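Local coordinates for protein endoglucanase (Clostridium thermocellum, PDB 2YIK) that probably hydrolyses internal beta-1,4-glucosidic bonds of cellulose as a family 9 glycoside hydrolase, at residues Ala43-Met48 with Met521-Ser526; Ala131-Trp136 with Trp314-Asn319; Tyr282-Ala287 with Asn319-Gly324. All coordinates share one frame; numbering follows the deposited sequence.

Contact 1. Residues Ala43-Met48 with Met521-Ser526; sequences ALQYSM and MQIDPS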
loop_
_atom_site.group_PDB
_atom_site.type_symbol
_atom_site.label_atom_id
_atom_site.label_comp_id
_atom_site.label_asym_id
_atom_site.label_seq_id
_atom_site.Cartn_x
_atom_site.Cartn_y
_atom_site.Cartn_z
ATOM N N ALA A 43 -14.548 4.459 11.654
ATOM C CA ALA A 43 -13.108 4.240 11.547
ATOM C C ALA A 43 -12.736 4.069 10.076
ATOM O O ALA A 43 -11.737 4.616 9.604
ATOM C CB ALA A 43 -12.708 3.007 12.344
ATOM N N LEU A 44 -13.552 3.311 9.352
ATOM C CA LEU A 44 -13.328 3.086 7.926
ATOM C C LEU A 44 -13.404 4.427 7.204
ATOM O O LEU A 44 -12.518 4.786 6.424
ATOM C CB LEU A 44 -14.391 2.136 7.358
ATOM C CG LEU A 44 -14.369 1.953 5.836
ATOM C CD1 LEU A 44 -13.005 1.412 5.416
ATOM C CD2 LEU A 44 -15.475 1.001 5.394
ATOM N N GLN A 45 -14.476 5.168 7.468
ATOM C CA GLN A 45 -14.664 6.472 6.850
ATOM C C GLN A 45 -13.445 7.355 7.057
ATOM O O GLN A 45 -12.862 7.863 6.098
ATOM C CB GLN A 45 -15.898 7.161 7.435
ATOM C CG GLN A 45 -15.984 8.639 7.112
ATOM C CD GLN A 45 -17.107 9.343 7.867
ATOM O OE1 GLN A 45 -17.330 9.086 9.052
ATOM N NE2 GLN A 45 -17.805 10.246 7.187
ATOM N N TYR A 46 -13.062 7.535 8.315
ATOM C CA TYR A 46 -11.914 8.362 8.647
ATOM C C TYR A 46 -10.590 7.870 8.061
ATOM O O TYR A 46 -9.795 8.672 7.572
ATOM C CB TYR A 46 -11.778 8.483 10.170
ATOM C CG TYR A 46 -12.633 9.567 10.795
ATOM C CD1 TYR A 46 -13.993 9.663 10.507
ATOM C CD2 TYR A 46 -12.084 10.481 11.692
ATOM C CE1 TYR A 46 -14.785 10.641 11.093
ATOM C CE2 TYR A 46 -12.867 11.468 12.287
ATOM C CZ TYR A 46 -14.218 11.540 11.985
ATOM O OH TYR A 46 -15.005 12.502 12.580
ATOM N N SER A 47 -10.359 6.560 8.100
ATOM C CA SER A 47 -9.098 5.992 7.612
ATOM C C SER A 47 -8.616 6.464 6.241
ATOM O O SER A 47 -7.418 6.658 6.046
ATOM C CB SER A 47 -9.150 4.451 7.625
ATOM O OG SER A 47 -9.977 3.930 6.600
ATOM N N MET A 48 -9.531 6.657 5.296
ATOM C CA MET A 48 -9.125 7.075 3.956
ATOM C C MET A 48 -8.708 8.527 3.819
ATOM O O MET A 48 -7.992 8.881 2.879
ATOM C CB MET A 48 -10.224 6.748 2.940
ATOM C CG MET A 48 -10.350 5.259 2.692
ATOM S SD MET A 48 -11.696 4.755 1.605
ATOM C CE MET A 48 -13.006 4.627 2.752
ATOM N N MET A 521 -23.346 1.697 14.827
ATOM C CA MET A 521 -22.151 2.176 14.139
ATOM C C MET A 521 -22.464 2.972 12.886
ATOM O O MET A 521 -22.583 2.407 11.798
ATOM C CB MET A 521 -21.247 0.991 13.799
ATOM C CG MET A 521 -20.664 0.350 15.033
ATOM S SD MET A 521 -19.493 -0.931 14.644
ATOM C CE MET A 521 -19.449 -1.795 16.218
ATOM N N GLN A 522 -22.576 4.288 13.055
ATOM C CA GLN A 522 -22.891 5.205 11.963
ATOM C C GLN A 522 -21.674 6.027 11.561
ATOM O O GLN A 522 -20.839 6.342 12.402
ATOM C CB GLN A 522 -23.994 6.176 12.396
ATOM C CG GLN A 522 -25.304 5.524 12.799
ATOM C CD GLN A 522 -25.819 4.577 11.736
ATOM O OE1 GLN A 522 -25.636 4.815 10.529
ATOM N NE2 GLN A 522 -26.474 3.500 12.168
ATOM N N ILE A 523 -21.573 6.373 10.279
ATOM C CA ILE A 523 -20.461 7.200 9.834
ATOM C C ILE A 523 -20.754 8.615 10.333
ATOM O O ILE A 523 -21.874 8.910 10.759
ATOM C CB ILE A 523 -20.273 7.189 8.263
ATOM C CG1 ILE A 523 -21.463 7.851 7.544
ATOM C CG2 ILE A 523 -20.000 5.766 7.785
ATOM C CD1 ILE A 523 -22.822 7.445 8.072
ATOM N N ASP A 524 -19.736 9.468 10.313
ATOM C CA ASP A 524 -19.850 10.851 10.760
ATOM C C ASP A 524 -20.409 11.691 9.606
ATOM O O ASP A 524 -19.713 11.953 8.625
ATOM C CB ASP A 524 -18.464 11.351 11.182
ATOM C CG ASP A 524 -18.455 12.815 11.552
ATOM O OD1 ASP A 524 -19.515 13.464 11.444
ATOM O OD2 ASP A 524 -17.383 13.324 11.947
ATOM N N PRO A 525 -21.666 12.153 9.725
ATOM C CA PRO A 525 -22.290 12.952 8.667
ATOM C C PRO A 525 -21.699 14.335 8.417
ATOM O O PRO A 525 -21.974 14.950 7.384
ATOM C CB PRO A 525 -23.752 13.010 9.108
ATOM C CG PRO A 525 -23.626 13.134 10.598
ATOM C CD PRO A 525 -22.505 12.147 10.943
ATOM N N SER A 526 -20.872 14.821 9.335
ATOM C CA SER A 526 -20.286 16.144 9.161
ATOM C C SER A 526 -18.972 16.154 8.368
ATOM O O SER A 526 -18.415 17.221 8.113
ATOM C CB SER A 526 -20.050 16.795 10.522
ATOM O OG SER A 526 -18.883 16.266 11.128
#
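Gln45 swings CG to the far side from its backbone N (chi1 166°) and keeps the rest of its chain stretched, which carries the amide straight off helix 40-47 to the backbone of Asp524. Asp524 also sets its CG opposite its own N, and this turns the carboxylate back toward Tyr46. The Gln45 amide grips the Asp524 backbone at both ends. Asp524 N donates to Gln45 OE1 at 2.7 Å, and Gln45 NE2 donates a hydrogen bond to Asp524 O at 2.9 Å, nearly straight (169°) and close to the plane of the amide. With both ends engaged, the amide cannot flip without losing the two bonds; it pairs with a stretch of extended loop much as a neighbouring peptide would. Gln45 OE1 also lies 3.6 Å from Ile523 CB, so the chain just before Asp524 rests against the same group.

One helix position further on, Tyr46 OH donates to Asp524 OD2 at 2.6 Å, using the anti lone pair of that oxygen. Ring and carboxylate are only 25° from coplanar, and Asp524 CB sits 3.7 Å from Tyr46 CE1 at the ring edge. The other oxygen, Asp524 OD1, accepts from Ser526 N and Ser526 OG, each at 2.9 Å and both from the same face of the carboxylate, so its two carboxylate oxygens are taken up separately, OD2 by the helix and OD1 by its own loop. Outside the pair, Tyr472 meets the Tyr46 ring roughly at right angles, and Asn39 ND2 bonds to Gln522 O. The Asp524-Ser526 loop is an Asx turn, and the whole arrangement clasps the tail that follows helix 499-516 to helix 40-47, the first helix in the model of this family 9 catalytic domain.

Contact 2. Residues Ala131-Trp136 with Trp314-Asn319; sequences ASTVGW and WIHCWN
The polar link here is one hydrogen bond: His316 NE2 donates to Thr133 OG1 at 3.0 Å, with the oxygen at the ring edge and 12° out of the imidazole plane. Thr133 OG1 also bonds to Tyr129 O, one turn back in helix 124-140. Since that carbonyl can only accept, the hydroxyl donates to Tyr129 O and accepts from His316 NE2, consistent with a hydrogen on NE2; together the partners set its rotation.

The aromatic part comes from Trp136, three residues further along the helix. The edge of its five-membered ring points at the face of His316 in a T-shaped pair, centroids 5.2 Å apart and planes at 66°. Trp136 NE1 lies over the imidazole face, displaced toward the rim, and is buried without a hydrogen-bond partner in the model. Trp136 also meets Trp284 edge to face, and the rings of Trp284 and Tyr129 both meet His316, making a larger aromatic cluster.

Apolar contact is slight. A chi1 of -59° places Thr133 OG1 beside the backbone N and leaves CG2 anti to it; CG2 is 4.0 Å from His316 CD2. Around the group, Trp136 packs on Leu401 and Val405 of helix 392-408, while Thr133 rests on Ala503 and Ala504 of helix 499-516. The contact thus pins an inter-helix loop into the middle of the domain, consistent with the (alpha/alpha)6 barrel characteristic of family 9 glycoside hydrolases.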
loop_
_atom_site.group_PDB
_atom_site.type_symbol
_atom_site.label_atom_id
_atom_site.label_comp_id
_atom_site.label_asym_id
_atom_site.label_seq_id
_atom_site.Cartn_x
_atom_site.Cartn_y
_atom_site.Cartn_z
ATOM N N ALA A 131 -1.168 1.185 -2.524
ATOM C CA ALA A 131 -2.156 1.068 -3.589
ATOM C C ALA A 131 -2.731 -0.343 -3.701
ATOM O O ALA A 131 -3.937 -0.521 -3.840
ATOM C CB ALA A 131 -1.530 1.480 -4.926
ATOM N N SER A 132 -1.871 -1.349 -3.640
ATOM C CA SER A 132 -2.342 -2.717 -3.764
ATOM C C SER A 132 -3.025 -3.194 -2.482
ATOM O O SER A 132 -4.016 -3.914 -2.537
ATOM C CB SER A 132 -1.178 -3.651 -4.103
ATOM O OG SER A 132 -0.248 -3.693 -3.041
ATOM N N THR A 133 -2.509 -2.781 -1.333
ATOM C CA THR A 133 -3.095 -3.226 -0.081
ATOM C C THR A 133 -4.464 -2.586 0.172
ATOM O O THR A 133 -5.383 -3.251 0.651
ATOM C CB THR A 133 -2.105 -3.008 1.086
ATOM O OG1 THR A 133 -0.903 -3.744 0.812
ATOM C CG2 THR A 133 -2.692 -3.509 2.405
ATOM N N VAL A 134 -4.616 -1.309 -0.163
ATOM C CA VAL A 134 -5.920 -0.667 -0.006
ATOM C C VAL A 134 -6.855 -1.323 -1.039
ATOM O O VAL A 134 -8.027 -1.576 -0.764
ATOM C CB VAL A 134 -5.851 0.854 -0.267
ATOM C CG1 VAL A 134 -7.256 1.436 -0.294
ATOM C CG2 VAL A 134 -5.021 1.537 0.826
ATOM N N GLY A 135 -6.320 -1.610 -2.226
ATOM C CA GLY A 135 -7.114 -2.251 -3.269
ATOM C C GLY A 135 -7.542 -3.656 -2.864
ATOM O O GLY A 135 -8.649 -4.096 -3.180
ATOM N N TRP A 136 -6.632 -4.345 -2.177
ATOM C CA TRP A 136 -6.774 -5.706 -1.636
ATOM C C TRP A 136 -7.957 -5.667 -0.658
ATOM O O TRP A 136 -8.872 -6.489 -0.744
ATOM C CB TRP A 136 -5.403 -6.015 -0.988
ATOM C CG TRP A 136 -5.052 -7.104 0.060
ATOM C CD1 TRP A 136 -3.971 -7.033 0.915
ATOM C CD2 TRP A 136 -5.607 -8.418 0.260
ATOM N NE1 TRP A 136 -3.818 -8.188 1.615
ATOM C CE2 TRP A 136 -4.802 -9.054 1.251
ATOM C CE3 TRP A 136 -6.691 -9.106 -0.278
ATOM C CZ2 TRP A 136 -5.047 -10.347 1.692
ATOM C CZ3 TRP A 136 -6.929 -10.391 0.168
ATOM C CH2 TRP A 136 -6.115 -10.998 1.151
ATOM N N TRP A 314 7.039 -13.151 9.054
ATOM C CA TRP A 314 6.847 -11.715 9.233
ATOM C C TRP A 314 5.341 -11.417 9.102
ATOM O O TRP A 314 4.523 -12.315 9.373
ATOM C CB TRP A 314 7.681 -11.025 8.117
ATOM C CG TRP A 314 8.201 -9.686 8.504
ATOM C CD1 TRP A 314 7.940 -8.501 7.886
ATOM C CD2 TRP A 314 9.038 -9.375 9.628
ATOM N NE1 TRP A 314 8.559 -7.468 8.549
ATOM C CE2 TRP A 314 9.242 -7.978 9.621
ATOM C CE3 TRP A 314 9.640 -10.147 10.633
ATOM C CZ2 TRP A 314 10.010 -7.331 10.587
ATOM C CZ3 TRP A 314 10.409 -9.498 11.599
ATOM C CH2 TRP A 314 10.590 -8.107 11.564
ATOM N N ILE A 315 4.936 -10.207 8.693
ATOM C CA ILE A 315 3.531 -9.958 8.394
ATOM C C ILE A 315 3.478 -9.103 7.093
ATOM O O ILE A 315 4.527 -8.685 6.588
ATOM C CB ILE A 315 2.640 -9.461 9.672
ATOM C CG1 ILE A 315 1.170 -9.428 9.240
ATOM C CG2 ILE A 315 3.184 -8.221 10.287
ATOM C CD1 ILE A 315 0.393 -10.365 10.149
ATOM N N HIS A 316 2.302 -8.923 6.508
ATOM C CA HIS A 316 2.207 -8.187 5.261
ATOM C C HIS A 316 2.711 -6.737 5.445
ATOM O O HIS A 316 2.241 -6.046 6.335
ATOM C CB HIS A 316 0.737 -8.250 4.803
ATOM C CG HIS A 316 0.486 -7.702 3.442
ATOM N ND1 HIS A 316 0.757 -8.389 2.281
ATOM C CD2 HIS A 316 -0.100 -6.528 3.044
ATOM C CE1 HIS A 316 0.352 -7.689 1.235
ATOM N NE2 HIS A 316 -0.171 -6.557 1.685
ATOM N N CYS A 317 3.657 -6.277 4.620
ATOM C CA CYS A 317 4.170 -4.897 4.723
ATOM C C CYS A 317 4.908 -4.514 3.440
ATOM O O CYS A 317 5.223 -5.386 2.632
ATOM C CB CYS A 317 5.115 -4.749 5.918
ATOM S SG CYS A 317 6.576 -5.795 5.836
ATOM N N TRP A 318 5.210 -3.231 3.257
ATOM C CA TRP A 318 5.884 -2.804 2.032
ATOM C C TRP A 318 7.141 -3.592 1.678
ATOM O O TRP A 318 7.455 -3.753 0.505
ATOM C CB TRP A 318 6.219 -1.300 2.069
ATOM C CG TRP A 318 7.282 -0.895 3.056
ATOM C CD1 TRP A 318 7.087 -0.336 4.281
ATOM C CD2 TRP A 318 8.711 -0.999 2.876
ATOM N NE1 TRP A 318 8.298 -0.102 4.891
ATOM C CE2 TRP A 318 9.294 -0.520 4.079
ATOM C CE3 TRP A 318 9.525 -1.510 1.869
ATOM C CZ2 TRP A 318 10.695 -0.464 4.237
ATOM C CZ3 TRP A 318 10.910 -1.456 2.040
ATOM C CH2 TRP A 318 11.477 -0.965 3.232
ATOM N N ASN A 319 7.855 -4.093 2.680
ATOM C CA ASN A 319 9.083 -4.842 2.418
ATOM C C ASN A 319 8.903 -6.365 2.423
ATOM O O ASN A 319 9.877 -7.116 2.349
ATOM C CB ASN A 319 10.163 -4.426 3.428
ATOM C CG ASN A 319 11.561 -4.829 2.991
ATOM O OD1 ASN A 319 11.896 -4.768 1.805
ATOM N ND2 ASN A 319 12.391 -5.223 3.952
#

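Contact 3. Residues Tyr282-Ala287 with Asn319-Gly324; sequences YCWAAA and NDVWSG
Cys283 meets Trp322 first: its SG lies 3.7 Å from Trp322 CZ3, beside the indole and near its plane. Measured to the centroid of the six-membered ring, that sulfur is 4.8 Å away and 73° off the normal, a sulfur-aromatic contact at the edge. Trp322 leaves its backbone heading away from helix 279-293, but a chi1 of -83° brings the indole back alongside Cys283.

Trp284 works along its whole length. Near the backbone, Trp284 CB is 3.7 Å from Val321 CG2. Val321 CB sits over one face of the indole, while its CG2 is 3.9 Å from Trp284 CG; the two side chains cross at about a right angle. Val321 is the N-cap residue of helix 322-336, and the turn leading into that helix is an Asx turn, in which Trp322 N donates to Asp320 OD1 at 2.9 Å. The helix start is tied to a calcium site: Val321 N bonds to Asp280 OD2, and Asp280, Asp281 and Lys277 form the ion's site, the lysine probably through its main-chain oxygen, since its NZ makes a salt bridge to Asp320 OD2.

At the far end of the indole, Trp284 CZ3 reaches the main chain of Gly324, 3.4 Å from its C. With no side chain at Gly324, the ring can lie directly against the first turn of the helix.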
loop_
_atom_site.group_PDB
_atom_site.type_symbol
_atom_site.label_atom_id
_atom_site.label_comp_id
_atom_site.label_asym_id
_atom_site.label_seq_id
_atom_site.Cartn_x
_atom_site.Cartn_y
_atom_site.Cartn_z
ATOM N N TYR A 282 6.923 -10.277 -6.933
ATOM C CA TYR A 282 6.748 -10.967 -8.205
ATOM C C TYR A 282 5.592 -11.965 -8.083
ATOM O O TYR A 282 4.693 -11.988 -8.922
ATOM C CB TYR A 282 8.047 -11.692 -8.579
ATOM C CG TYR A 282 8.082 -12.247 -9.987
ATOM C CD1 TYR A 282 8.344 -11.421 -11.083
ATOM C CD2 TYR A 282 7.840 -13.601 -10.224
ATOM C CE1 TYR A 282 8.364 -11.933 -12.383
ATOM C CE2 TYR A 282 7.856 -14.123 -11.514
ATOM C CZ TYR A 282 8.116 -13.286 -12.590
ATOM O OH TYR A 282 8.109 -13.801 -13.865
ATOM N N CYS A 283 5.612 -12.773 -7.023
ATOM C CA CYS A 283 4.565 -13.770 -6.796
ATOM C C CYS A 283 3.206 -13.131 -6.501
ATOM O O CYS A 283 2.172 -13.638 -6.928
ATOM C CB CYS A 283 4.969 -14.714 -5.656
ATOM S SG CYS A 283 6.349 -15.798 -6.104
ATOM N N TRP A 284 3.233 -12.014 -5.779
ATOM C CA TRP A 284 2.044 -11.233 -5.427
ATOM C C TRP A 284 1.356 -10.767 -6.728
ATOM O O TRP A 284 0.153 -10.936 -6.895
ATOM C CB TRP A 284 2.511 -10.052 -4.558
ATOM C CG TRP A 284 1.554 -8.925 -4.223
ATOM C CD1 TRP A 284 1.757 -7.604 -4.499
ATOM C CD2 TRP A 284 0.390 -8.974 -3.380
ATOM N NE1 TRP A 284 0.817 -6.827 -3.873
ATOM C CE2 TRP A 284 -0.033 -7.639 -3.172
ATOM C CE3 TRP A 284 -0.321 -10.008 -2.758
ATOM C CZ2 TRP A 284 -1.143 -7.311 -2.387
ATOM C CZ3 TRP A 284 -1.431 -9.681 -1.971
ATOM C CH2 TRP A 284 -1.822 -8.341 -1.789
ATOM N N ALA A 285 2.133 -10.199 -7.644
ATOM C CA ALA A 285 1.602 -9.740 -8.929
ATOM C C ALA A 285 1.086 -10.931 -9.744
ATOM O O ALA A 285 -0.005 -10.883 -10.316
ATOM C CB ALA A 285 2.683 -9.011 -9.710
ATOM N N ALA A 286 1.878 -12.000 -9.787
ATOM C CA ALA A 286 1.514 -13.198 -10.536
ATOM C C ALA A 286 0.195 -13.787 -10.047
ATOM O O ALA A 286 -0.662 -14.155 -10.852
ATOM C CB ALA A 286 2.628 -14.246 -10.434
ATOM N N ALA A 287 0.036 -13.877 -8.730
ATOM C CA ALA A 287 -1.189 -14.422 -8.153
ATOM C C ALA A 287 -2.393 -13.578 -8.554
ATOM O O ALA A 287 -3.428 -14.112 -8.935
ATOM C CB ALA A 287 -1.082 -14.484 -6.631
ATOM N N ASN A 319 7.855 -4.093 2.680
ATOM C CA ASN A 319 9.083 -4.842 2.418
ATOM C C ASN A 319 8.903 -6.365 2.423
ATOM O O ASN A 319 9.877 -7.116 2.349
ATOM C CB ASN A 319 10.163 -4.426 3.428
ATOM C CG ASN A 319 11.561 -4.829 2.991
ATOM O OD1 ASN A 319 11.896 -4.768 1.805
ATOM N ND2 ASN A 319 12.391 -5.223 3.952
ATOM N N ASP A 320 7.657 -6.820 2.506
ATOM C CA ASP A 320 7.382 -8.255 2.500
ATOM C C ASP A 320 5.899 -8.541 2.305
ATOM O O ASP A 320 5.102 -8.410 3.229
ATOM C CB ASP A 320 7.836 -8.902 3.807
ATOM C CG ASP A 320 7.772 -10.419 3.754
ATOM O OD1 ASP A 320 6.857 -10.969 3.101
ATOM O OD2 ASP A 320 8.633 -11.063 4.376
ATOM N N VAL A 321 5.535 -8.949 1.098
ATOM C CA VAL A 321 4.145 -9.241 0.798
ATOM C C VAL A 321 3.878 -10.738 0.626
ATOM O O VAL A 321 2.932 -11.137 -0.052
ATOM C CB VAL A 321 3.685 -8.460 -0.464
ATOM C CG1 VAL A 321 3.757 -6.958 -0.187
ATOM C CG2 VAL A 321 4.556 -8.839 -1.681
ATOM N N TRP A 322 4.712 -11.567 1.250
ATOM C CA TRP A 322 4.535 -13.018 1.168
ATOM C C TRP A 322 3.202 -13.472 1.784
ATOM O O TRP A 322 2.534 -14.346 1.241
ATOM C CB TRP A 322 5.681 -13.756 1.880
ATOM C CG TRP A 322 6.951 -13.946 1.067
ATOM C CD1 TRP A 322 8.221 -13.628 1.454
ATOM C CD2 TRP A 322 7.067 -14.553 -0.237
ATOM N NE1 TRP A 322 9.120 -13.978 0.471
ATOM C CE2 TRP A 322 8.445 -14.522 -0.582
ATOM C CE3 TRP A 322 6.144 -15.060 -1.163
ATOM C CZ2 TRP A 322 8.923 -15.054 -1.794
ATOM C CZ3 TRP A 322 6.623 -15.584 -2.372
ATOM C CH2 TRP A 322 7.999 -15.550 -2.684
ATOM N N SER A 323 2.811 -12.886 2.913
ATOM C CA SER A 323 1.567 -13.294 3.552
ATOM C C SER A 323 0.358 -12.927 2.706
ATOM O O SER A 323 -0.597 -13.686 2.635
ATOM C CB SER A 323 1.444 -12.704 4.967
ATOM O OG SER A 323 1.582 -11.300 4.973
ATOM N N GLY A 324 0.403 -11.767 2.062
ATOM C CA GLY A 324 -0.701 -11.370 1.205
ATOM C C GLY A 324 -0.756 -12.323 0.022
ATOM O O GLY A 324 -1.831 -12.758 -0.400
#

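Contacts 2 and 3 are buried neighbours, with centres about 9 Å apart; they share Asn319, and their segments alternate along the chain. The run from 314 to 324 serves both, first as a loop against helix 124-140, then as the start of helix 322-336 against helix 279-293. Contact 1 lies nearer the surface, its centre about 22 Å from that of contact 2 and 30 Å from that of contact 3. Helix 499-516 packs on residues of contacts 1 and 2. The chemistry follows the setting: polar bonds to a partly exposed tail in contact 1, one hydrogen bond plus aromatics in contact 2, apolar and sulfur-aromatic packing in contact 3.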